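Glucuronoarabinoxylan endo-1,4-beta-xylanase (Clostridium papyrosolvens, PDB 4FMV) probably hydrolyses internal beta-1,4 linkages of xylan as a family 30 glycoside hydrolase, this chain being the catalytic part of a longer protein. Local coordinates at residues A[9-14]-A[300-305]; A[29-34]-A[73-78]; A[48-53]-A[119-124]; A[144-149]-A[177-182]. All coordinates share one frame; numbering follows the deposited sequence.

Contact 1: A[9-14]-A[300-305]; sequences LGSTKQ and RVDATA
An antiparallel pairing of strands 11-14 and 300-303 brings Thr12 opposite Val301 as a non-hydrogen-bonded pair, with Thr12 CG2 3.8 Å from Val301 CG1 on the same face. Around this pair the backbones are joined at both ends. Asp302 N donates to Ser11 O, Lys13 N to Arg300 O at 2.7 Å, and Arg300 N to Gln14 O at 2.9 Å. The short strand axes are far from straight antiparallel, at 123°. This crossing lies at the joint between the two parts of the family 30 fold: strand 11-22 goes on into the (beta/alpha)8 barrel, whereas strand 299-303 also pairs with 5-8 and 311-318 in the beta-structure at the barrel's side.

Side chains reinforce the pairing. Arg300 bends at chi3 (78°), and NE then gives a fairly straight bond to Gln14 OE1, 2.8 Å away and close to the guanidinium plane. Over one guanidinium face sits Lys13 CG, 3.4 Å from Arg300 NH2 and displaced toward the rim. Beyond the guanidinium the lysine runs on to Asp302, where NZ makes a long salt bridge of 3.8 Å to OD2. That same OD2 accepts from Ser11 OG at 2.6 Å, on its anti side and 32° out of the carboxylate plane. Second partners come from the barrel side: Arg300 NH2 bonds Asn258 OD1, and Gln14 NE2 reaches the carbonyls of Met254 and Met259.

Contact 2: A[29-34]-A[73-78]; sequences ISDYVM and AKKASA
Lys75 reaches across from helix 73-78 to the start of helix 31-34, and almost every atom of its side chain has a partner there. Lys75 CB lies 3.9 Å from Met34 CG and about as near to Met34 CB. From CG onward the lysine passes Asp31 OD1, the two side chains crossing at about a right angle. Lys75 CD has two neighbours, Asp31 OD1 at 3.5 Å and Met34 CG at 3.7 Å. Lys75 CE is close to two oxygens, 3.4 Å from Asp31 OD1 and 3.5 Å from Ile29 O. The chain is extended up to this carbon and then bends (chi4 65°), which turns NZ to a water. This water accepts from Lys75 NZ at 2.9 Å and donates to Ile29 O, bridging the lysine to the residue just before the N-cap, Ser30. Asp31 OD1 is too far from Lys75 NZ for a salt bridge, although the opposite charges probably still attract.

Met34, bent at both chi2 and chi3, curls its CE to within 4.0 Å of Ala76 CB. Both side chains also touch Leu46 of strand 45-49 beneath them. Ser30 caps helix 31-40: its OG accepts from Val33 N. Side-by-side helices resting on a common strand, apolar toward the strand and carrying polar side chains farther out, are typical of the outer layer of a (beta/alpha)8 barrel.

Contact 3: A[48-53]-A[119-124]; sequences LRIEEG and QYLNAY
One water is gripped by three groups from both sides of this contact: Tyr124 OH at 2.8 Å, Arg49 O, to which it donates, at 2.9 Å, and Glu51 N, from which it accepts, at 3.1 Å. A second water repeats the bridge one helical turn back. It receives a short bond of 2.6 Å from Tyr120 OH, lying in the plane of that ring, and donates to Ile50 O. Both tyrosine hydroxyls of the helix are thereby tied to the backbone that leaves strand 48-49.

Ile50 packs against both tyrosines. Its CG1 stands over the centre of the Tyr124 ring, a CH-pi contact with CG1 3.9 Å from the centroid and only 9° off the normal. The other branch, CG2, is anti to the backbone N and touches both rings, 3.7 Å from Tyr124 CD1 and 3.5 Å from Tyr120 OH. Ile50 CD1, at the end of the CG1 branch, meets Leu121 CD2 at 3.9 Å. At the edge of the Tyr124 ring lies Leu48 CD1.

Behind this apolar layer Arg49 grips Glu51 end-on, NH1 to OE1 and NH2 to OE2, both from above the carboxylate plane. Gly53 N takes the anti lone pair of OE2, and Glu52 joins the network through OE1 while its OE2 bonds Asn89.

Helix 114-130 thus packs on the outside of the barrel: Ile50 and Leu121 meet Ile138 of strand 137-139, Tyr124 lies on Ala85 of strand 82-86, and Trp66 and Trp58 meet the rings of Tyr124 and Tyr120 edge-to-face.

Contact 4: A[144-149]-A[177-182]; sequences PDYAQD and ESFQFL
Asp145 is the hub of this contact, its two carboxylate oxygens divided between neighbouring residues. OD2 receives a very short bond of 2.5 Å from Ser178 OG, and OD1 takes Phe179 N at 3.2 Å on its syn lone pair. The carboxylate also borders the Phe179 ring at the edge, Asp145 OD1 being 3.4 Å from Phe179 CD1 with the planes steeply inclined.

Next to it, Tyr146 stacks on one face of Phe179, the centroids 4.6 Å apart and the planes 29° from parallel. Tyr146 CD1 lies over the middle of the phenylalanine ring, and Gln180 CG sits on the opposite face, offset to the rim.

Farther out, Ser178 OG accepts from Leu182 N at 3.0 Å, which fixes the hydroxyl against a type I turn from Ser178 to Phe181. Met185 of helix 183-190 packs on Pro144, Asp145 and Ser178. Glu177, just before Ser178, turns its carboxylate to Arg47, Ser86, Ser139, His205 and Thr231. Such joined segments following strands 137-139 and 172-178 belong to the end of the barrel where its strands have their C-terminal ends, which carries the active site in enzymes of this fold.

In the fold
Near the N terminus, residues 9-14 open the widest loop, which closes 286 residues later at 300-305; contact 1 thus encloses the other three and ties the barrel to the beta-structure at its side. Contact 2 opens at 29-34, and 48-53 comes before it closes at 73-78, so contacts 2 and 3 cross; they touch where Leu48 CD2 meets Ala73 N. Contact 3 then closes on helix 114-130. Contact 4 follows in series, joining the loop after strand 137-139 to the end of strand 172-178 and the turn after it, with its nearest atoms about 7 Å from contact 3. Contacts 1 and 3 lie on opposite sides of the chain's centre.

Contact 1: A[9-14]-A[300-305]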
# COMPACT_ATOMS: atom_id res chain seq x y z
N LEU A 9 -19.34 -14.83 5.14
CA LEU A 9 -18.14 -14.97 5.95
C LEU A 9 -17.40 -16.24 5.57
O LEU A 9 -16.25 -16.44 5.97
CB LEU A 9 -18.53 -15.02 7.43
CG LEU A 9 -19.18 -13.74 7.95
CD1 LEU A 9 -19.78 -13.93 9.34
CD2 LEU A 9 -18.15 -12.59 7.95
N GLY A 10 -18.08 -17.09 4.81
CA GLY A 10 -17.55 -18.39 4.46
C GLY A 10 -16.87 -18.36 3.11
O GLY A 10 -16.27 -19.35 2.69
N SER A 11 -16.96 -17.22 2.42
CA SER A 11 -16.33 -17.12 1.11
C SER A 11 -15.19 -16.10 1.13
O SER A 11 -15.43 -14.89 1.06
CB SER A 11 -17.37 -16.71 0.06
OG SER A 11 -16.81 -16.71 -1.24
N THR A 12 -13.96 -16.61 1.10
CA THR A 12 -12.78 -15.78 1.25
C THR A 12 -12.11 -15.45 -0.08
O THR A 12 -12.14 -16.20 -1.03
CB THR A 12 -11.74 -16.34 2.27
OG1 THR A 12 -11.37 -17.69 1.92
CG2 THR A 12 -12.29 -16.31 3.70
N LYS A 13 -11.50 -14.28 -0.08
CA LYS A 13 -10.93 -13.58 -1.22
C LYS A 13 -9.50 -13.39 -0.76
O LYS A 13 -9.00 -14.28 -0.06
CB LYS A 13 -11.66 -12.28 -1.52
CG LYS A 13 -13.10 -12.52 -1.91
CD LYS A 13 -13.17 -13.62 -2.94
CE LYS A 13 -14.52 -13.67 -3.61
NZ LYS A 13 -14.49 -14.56 -4.82
N GLN A 14 -8.77 -12.44 -1.34
CA GLN A 14 -7.35 -12.25 -1.01
C GLN A 14 -7.04 -12.03 0.49
O GLN A 14 -7.86 -11.52 1.26
CB GLN A 14 -6.79 -11.06 -1.79
CG GLN A 14 -7.04 -9.69 -1.15
CD GLN A 14 -8.33 -9.01 -1.63
OE1 GLN A 14 -9.32 -9.66 -1.95
NE2 GLN A 14 -8.31 -7.68 -1.68
N ARG A 300 -10.17 -10.71 2.86
CA ARG A 300 -11.40 -10.15 2.36
C ARG A 300 -12.39 -11.31 2.16
O ARG A 300 -11.99 -12.45 1.87
CB ARG A 300 -11.17 -9.40 1.06
CG ARG A 300 -12.42 -8.74 0.54
CD ARG A 300 -12.13 -7.88 -0.66
NE ARG A 300 -11.96 -8.67 -1.88
CZ ARG A 300 -12.95 -8.95 -2.72
NH1 ARG A 300 -14.18 -8.53 -2.46
NH2 ARG A 300 -12.72 -9.67 -3.80
N VAL A 301 -13.67 -11.03 2.35
CA VAL A 301 -14.71 -12.02 2.06
C VAL A 301 -15.75 -11.39 1.15
O VAL A 301 -15.80 -10.16 1.01
CB VAL A 301 -15.39 -12.52 3.35
CG1 VAL A 301 -14.35 -13.17 4.27
CG2 VAL A 301 -16.09 -11.37 4.06
N ASP A 302 -16.57 -12.23 0.52
CA ASP A 302 -17.61 -11.76 -0.40
C ASP A 302 -18.65 -10.92 0.29
O ASP A 302 -19.21 -11.33 1.30
CB ASP A 302 -18.32 -12.95 -1.05
CG ASP A 302 -17.67 -13.38 -2.32
OD1 ASP A 302 -17.22 -12.49 -3.08
OD2 ASP A 302 -17.59 -14.61 -2.56
N ALA A 303 -18.92 -9.75 -0.27
CA ALA A 303 -19.99 -8.89 0.21
C ALA A 303 -20.59 -8.14 -0.97
O ALA A 303 -19.87 -7.76 -1.91
CB ALA A 303 -19.47 -7.91 1.26
N THR A 304 -21.90 -7.93 -0.94
CA THR A 304 -22.52 -7.19 -2.03
C THR A 304 -21.81 -5.84 -2.12
O THR A 304 -21.89 -5.04 -1.19
CB THR A 304 -24.00 -6.98 -1.70
OG1 THR A 304 -24.56 -8.24 -1.31
CG2 THR A 304 -24.78 -6.40 -2.87
N ALA A 305 -21.19 -5.56 -3.26
CA ALA A 305 -20.24 -4.44 -3.36
C ALA A 305 -20.83 -3.05 -3.60
O ALA A 305 -20.26 -2.02 -3.16
CB ALA A 305 -19.13 -4.76 -4.37

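Contact 2: A[29-34]-A[73-78]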
# COMPACT_ATOMS: atom_id res chain seq x y z
N ILE A 29 11.25 10.87 11.42
CA ILE A 29 9.90 11.19 11.86
C ILE A 29 9.81 11.06 13.41
O ILE A 29 10.47 10.18 14.00
CB ILE A 29 8.87 10.31 11.16
CG1 ILE A 29 8.94 10.53 9.63
CG2 ILE A 29 7.50 10.58 11.68
CD1 ILE A 29 7.86 9.79 8.79
N SER A 30 9.04 11.95 14.05
CA SER A 30 8.95 11.95 15.51
C SER A 30 8.21 10.72 16.06
O SER A 30 7.41 10.09 15.36
CB SER A 30 8.24 13.21 16.00
OG SER A 30 6.87 13.20 15.62
N ASP A 31 8.47 10.38 17.32
CA ASP A 31 7.65 9.36 17.96
C ASP A 31 6.19 9.77 17.90
O ASP A 31 5.32 8.93 17.69
CB ASP A 31 8.05 9.14 19.42
CG ASP A 31 9.07 8.03 19.59
OD1 ASP A 31 8.95 6.97 18.93
OD2 ASP A 31 10.00 8.22 20.39
N TYR A 32 5.91 11.06 18.10
CA TYR A 32 4.52 11.53 18.13
C TYR A 32 3.77 11.11 16.86
O TYR A 32 2.65 10.56 16.89
CB TYR A 32 4.51 13.06 18.26
CG TYR A 32 3.15 13.68 18.49
CD1 TYR A 32 2.06 12.91 18.89
CD2 TYR A 32 2.95 15.05 18.31
CE1 TYR A 32 0.82 13.48 19.12
CE2 TYR A 32 1.72 15.63 18.53
CZ TYR A 32 0.65 14.84 18.94
OH TYR A 32 -0.57 15.43 19.15
N VAL A 33 4.36 11.41 15.72
CA VAL A 33 3.69 11.13 14.45
C VAL A 33 3.56 9.63 14.17
O VAL A 33 2.50 9.16 13.75
CB VAL A 33 4.40 11.84 13.31
CG1 VAL A 33 3.86 11.35 11.94
CG2 VAL A 33 4.21 13.35 13.47
N MET A 34 4.63 8.88 14.43
CA MET A 34 4.61 7.41 14.28
C MET A 34 3.63 6.75 15.25
O MET A 34 2.94 5.78 14.89
CB MET A 34 6.02 6.82 14.45
CG MET A 34 6.99 7.32 13.37
SD MET A 34 6.40 7.00 11.66
CE MET A 34 6.78 5.24 11.53
N ALA A 73 11.94 3.00 10.37
CA ALA A 73 11.70 1.56 10.36
C ALA A 73 11.55 1.01 11.77
O ALA A 73 10.64 0.21 12.03
CB ALA A 73 12.85 0.85 9.63
N LYS A 74 12.43 1.42 12.69
CA LYS A 74 12.33 0.91 14.06
C LYS A 74 11.03 1.33 14.74
O LYS A 74 10.46 0.55 15.50
CB LYS A 74 13.54 1.33 14.89
CG LYS A 74 14.87 0.64 14.52
CD LYS A 74 15.98 1.09 15.48
CE LYS A 74 17.29 0.35 15.26
NZ LYS A 74 18.31 0.68 16.36
N LYS A 75 10.57 2.55 14.49
CA LYS A 75 9.31 3.00 15.10
C LYS A 75 8.10 2.23 14.56
O LYS A 75 7.21 1.82 15.32
CB LYS A 75 9.13 4.52 14.95
CG LYS A 75 10.10 5.33 15.81
CD LYS A 75 9.96 6.80 15.56
CE LYS A 75 11.00 7.62 16.35
NZ LYS A 75 12.38 7.34 15.91
N ALA A 76 8.07 2.02 13.25
CA ALA A 76 7.00 1.26 12.62
C ALA A 76 7.01 -0.18 13.14
O ALA A 76 5.96 -0.71 13.50
CB ALA A 76 7.10 1.31 11.07
N SER A 77 8.19 -0.79 13.20
CA SER A 77 8.31 -2.18 13.61
C SER A 77 7.86 -2.40 15.05
O SER A 77 7.31 -3.45 15.36
CB SER A 77 9.77 -2.67 13.50
OG SER A 77 10.19 -2.65 12.15
N ALA A 78 8.13 -1.43 15.92
CA ALA A 78 7.79 -1.58 17.32
C ALA A 78 6.28 -1.59 17.48
O ALA A 78 5.76 -2.00 18.53
CB ALA A 78 8.43 -0.42 18.15
O HOH W 1 11.94 8.11 13.11

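Contact 3: A[48-53]-A[119-124]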
# COMPACT_ATOMS: atom_id res chain seq x y z
N LEU A 48 10.03 2.81 3.11
CA LEU A 48 11.25 3.62 3.16
C LEU A 48 11.72 3.97 1.74
O LEU A 48 11.45 3.24 0.78
CB LEU A 48 12.38 2.86 3.84
CG LEU A 48 12.09 2.10 5.13
CD1 LEU A 48 13.33 1.29 5.52
CD2 LEU A 48 11.69 3.07 6.23
N ARG A 49 12.33 5.14 1.60
CA ARG A 49 13.06 5.44 0.37
C ARG A 49 14.54 5.18 0.63
O ARG A 49 15.09 5.65 1.62
CB ARG A 49 12.86 6.89 -0.05
CG ARG A 49 13.83 7.33 -1.15
CD ARG A 49 13.62 8.78 -1.56
NE ARG A 49 14.85 9.33 -2.13
CZ ARG A 49 15.87 9.76 -1.39
NH1 ARG A 49 15.81 9.71 -0.06
NH2 ARG A 49 16.96 10.24 -1.98
N ILE A 50 15.18 4.44 -0.28
CA ILE A 50 16.61 4.14 -0.18
C ILE A 50 17.43 5.34 -0.66
O ILE A 50 17.40 5.70 -1.85
CB ILE A 50 16.96 2.92 -1.07
CG1 ILE A 50 16.13 1.70 -0.67
CG2 ILE A 50 18.46 2.58 -1.00
CD1 ILE A 50 16.38 0.46 -1.56
N GLU A 51 18.25 5.90 0.23
CA GLU A 51 18.86 7.20 -0.07
C GLU A 51 20.18 7.04 -0.83
O GLU A 51 21.19 6.64 -0.25
CB GLU A 51 19.09 7.94 1.26
CG GLU A 51 19.91 9.20 1.15
CD GLU A 51 19.22 10.27 0.31
OE1 GLU A 51 18.27 10.91 0.81
OE2 GLU A 51 19.62 10.46 -0.85
N GLU A 52 20.19 7.43 -2.11
CA GLU A 52 21.35 7.24 -2.99
C GLU A 52 22.40 8.31 -2.74
O GLU A 52 23.51 8.22 -3.26
CB GLU A 52 20.96 7.18 -4.48
CG GLU A 52 20.52 8.55 -5.10
CD GLU A 52 19.02 8.80 -5.01
OE1 GLU A 52 18.37 8.23 -4.11
OE2 GLU A 52 18.49 9.58 -5.82
N GLY A 53 22.05 9.29 -1.91
CA GLY A 53 22.97 10.34 -1.50
C GLY A 53 24.18 9.77 -0.79
O GLY A 53 25.19 10.46 -0.63
N GLN A 119 24.20 -5.80 -5.29
CA GLN A 119 25.01 -5.73 -4.05
C GLN A 119 24.63 -4.53 -3.20
O GLN A 119 24.60 -4.59 -1.97
CB GLN A 119 26.51 -5.67 -4.37
CG GLN A 119 27.01 -6.92 -5.01
CD GLN A 119 28.43 -6.80 -5.49
OE1 GLN A 119 28.93 -5.70 -5.73
NE2 GLN A 119 29.09 -7.94 -5.64
N TYR A 120 24.37 -3.42 -3.87
CA TYR A 120 23.89 -2.21 -3.21
C TYR A 120 22.57 -2.48 -2.50
O TYR A 120 22.41 -2.19 -1.31
CB TYR A 120 23.72 -1.14 -4.27
CG TYR A 120 23.05 0.15 -3.85
CD1 TYR A 120 23.72 1.09 -3.07
CD2 TYR A 120 21.76 0.46 -4.30
CE1 TYR A 120 23.11 2.29 -2.73
CE2 TYR A 120 21.15 1.67 -3.95
CZ TYR A 120 21.83 2.57 -3.17
OH TYR A 120 21.25 3.77 -2.84
N LEU A 121 21.60 -3.03 -3.24
CA LEU A 121 20.34 -3.40 -2.62
C LEU A 121 20.56 -4.36 -1.44
O LEU A 121 19.94 -4.23 -0.39
CB LEU A 121 19.39 -4.02 -3.66
CG LEU A 121 18.91 -3.03 -4.72
CD1 LEU A 121 17.89 -3.69 -5.64
CD2 LEU A 121 18.30 -1.79 -4.04
N ASN A 122 21.44 -5.34 -1.63
CA ASN A 122 21.75 -6.26 -0.53
C ASN A 122 22.37 -5.54 0.66
O ASN A 122 22.19 -5.95 1.79
CB ASN A 122 22.67 -7.39 -1.00
CG ASN A 122 21.91 -8.59 -1.50
OD1 ASN A 122 20.76 -8.80 -1.12
ND2 ASN A 122 22.55 -9.39 -2.35
N ALA A 123 23.11 -4.47 0.41
CA ALA A 123 23.76 -3.78 1.53
C ALA A 123 22.73 -3.02 2.38
O ALA A 123 22.89 -2.88 3.60
CB ALA A 123 24.88 -2.84 1.01
N TYR A 124 21.68 -2.53 1.73
CA TYR A 124 20.57 -1.88 2.44
C TYR A 124 19.83 -2.89 3.30
O TYR A 124 19.58 -2.65 4.48
CB TYR A 124 19.61 -1.23 1.45
CG TYR A 124 18.73 -0.17 2.08
CD1 TYR A 124 19.21 1.12 2.29
CD2 TYR A 124 17.43 -0.44 2.47
CE1 TYR A 124 18.42 2.11 2.86
CE2 TYR A 124 16.62 0.54 3.06
CZ TYR A 124 17.12 1.82 3.24
OH TYR A 124 16.35 2.82 3.82
O HOH W 2 17.54 5.25 3.15
O HOH W 3 18.92 4.24 -3.83

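Contact 4: A[144-149]-A[177-182]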
# COMPACT_ATOMS: atom_id res chain seq x y z
N PRO A 144 9.88 3.10 -12.87
CA PRO A 144 10.88 3.00 -13.93
C PRO A 144 10.31 3.53 -15.24
O PRO A 144 11.09 3.83 -16.14
CB PRO A 144 11.08 1.50 -14.07
CG PRO A 144 9.73 0.91 -13.62
CD PRO A 144 9.43 1.78 -12.42
N ASP A 145 8.98 3.55 -15.34
CA ASP A 145 8.29 4.06 -16.54
C ASP A 145 7.75 5.50 -16.45
O ASP A 145 7.05 5.93 -17.36
CB ASP A 145 7.17 3.11 -16.97
CG ASP A 145 6.15 2.87 -15.86
OD1 ASP A 145 6.37 3.39 -14.74
OD2 ASP A 145 5.14 2.18 -16.11
N TYR A 146 7.94 6.23 -15.35
CA TYR A 146 7.86 7.66 -15.51
C TYR A 146 9.09 8.21 -14.81
O TYR A 146 8.98 8.85 -13.77
CB TYR A 146 6.63 7.99 -14.65
CG TYR A 146 5.95 9.31 -14.83
CD1 TYR A 146 5.09 9.52 -15.90
CD2 TYR A 146 6.13 10.34 -13.91
CE1 TYR A 146 4.45 10.73 -16.07
CE2 TYR A 146 5.49 11.56 -14.07
CZ TYR A 146 4.66 11.74 -15.15
OH TYR A 146 4.01 12.95 -15.34
N ALA A 147 10.18 8.22 -15.55
CA ALA A 147 11.52 8.47 -15.00
C ALA A 147 12.23 9.76 -15.33
O ALA A 147 13.44 9.83 -15.16
CB ALA A 147 12.45 7.26 -15.06
N GLN A 148 11.55 10.69 -16.00
CA GLN A 148 12.25 11.85 -16.53
C GLN A 148 13.14 12.50 -15.46
O GLN A 148 14.20 13.06 -15.77
CB GLN A 148 11.26 12.87 -17.08
CG GLN A 148 11.95 14.03 -17.81
CD GLN A 148 10.99 15.15 -18.17
OE1 GLN A 148 11.17 16.31 -17.76
NE2 GLN A 148 9.95 14.82 -18.94
N ASP A 149 12.70 12.47 -14.22
CA ASP A 149 13.45 13.06 -13.09
C ASP A 149 14.27 12.09 -12.21
O ASP A 149 14.71 12.45 -11.11
CB ASP A 149 12.59 14.03 -12.29
CG ASP A 149 12.28 15.28 -13.09
OD1 ASP A 149 13.22 15.91 -13.63
OD2 ASP A 149 11.09 15.61 -13.21
N GLU A 177 6.63 -1.40 -9.80
CA GLU A 177 6.14 -0.10 -9.33
C GLU A 177 5.92 0.91 -10.47
O GLU A 177 6.39 2.04 -10.42
CB GLU A 177 7.07 0.51 -8.27
CG GLU A 177 7.14 -0.29 -6.94
CD GLU A 177 7.56 0.60 -5.80
OE1 GLU A 177 6.68 1.34 -5.31
OE2 GLU A 177 8.77 0.60 -5.41
N SER A 178 5.20 0.47 -11.50
CA SER A 178 4.79 1.37 -12.58
C SER A 178 3.93 2.49 -12.01
O SER A 178 3.10 2.27 -11.12
CB SER A 178 4.00 0.59 -13.63
OG SER A 178 3.36 1.48 -14.51
N PHE A 179 4.11 3.70 -12.55
CA PHE A 179 3.44 4.87 -11.99
C PHE A 179 1.92 4.76 -12.07
O PHE A 179 1.22 5.32 -11.24
CB PHE A 179 3.92 6.16 -12.68
CG PHE A 179 3.36 6.38 -14.07
CD1 PHE A 179 3.82 5.64 -15.15
CD2 PHE A 179 2.40 7.36 -14.29
CE1 PHE A 179 3.31 5.85 -16.45
CE2 PHE A 179 1.87 7.58 -15.58
CZ PHE A 179 2.34 6.83 -16.66
N GLN A 180 1.43 4.22 -13.19
CA GLN A 180 0.03 3.82 -13.39
C GLN A 180 -0.46 2.36 -13.39
O GLN A 180 -1.49 2.09 -14.02
CB GLN A 180 -0.79 4.78 -14.28
CG GLN A 180 -0.43 4.89 -15.68
CD GLN A 180 -1.40 5.80 -16.45
OE1 GLN A 180 -1.99 5.38 -17.44
NE2 GLN A 180 -1.55 7.04 -16.00
N PHE A 181 0.37 1.43 -12.96
CA PHE A 181 0.03 0.00 -13.02
C PHE A 181 -0.05 -0.40 -14.49
O PHE A 181 -0.90 -1.20 -14.89
CB PHE A 181 -1.31 -0.25 -12.31
CG PHE A 181 -1.55 -1.70 -11.92
CD1 PHE A 181 -0.53 -2.63 -11.94
CD2 PHE A 181 -2.82 -2.13 -11.55
CE1 PHE A 181 -0.74 -3.94 -11.58
CE2 PHE A 181 -3.04 -3.45 -11.18
CZ PHE A 181 -2.00 -4.35 -11.19
N LEU A 182 0.83 0.15 -15.31
CA LEU A 182 0.83 -0.21 -16.72
C LEU A 182 1.35 -1.64 -16.85
O LEU A 182 2.47 -1.96 -16.41
CB LEU A 182 1.69 0.78 -17.53
CG LEU A 182 1.19 2.23 -17.55
CD1 LEU A 182 2.09 3.15 -18.43
CD2 LEU A 182 -0.25 2.31 -18.00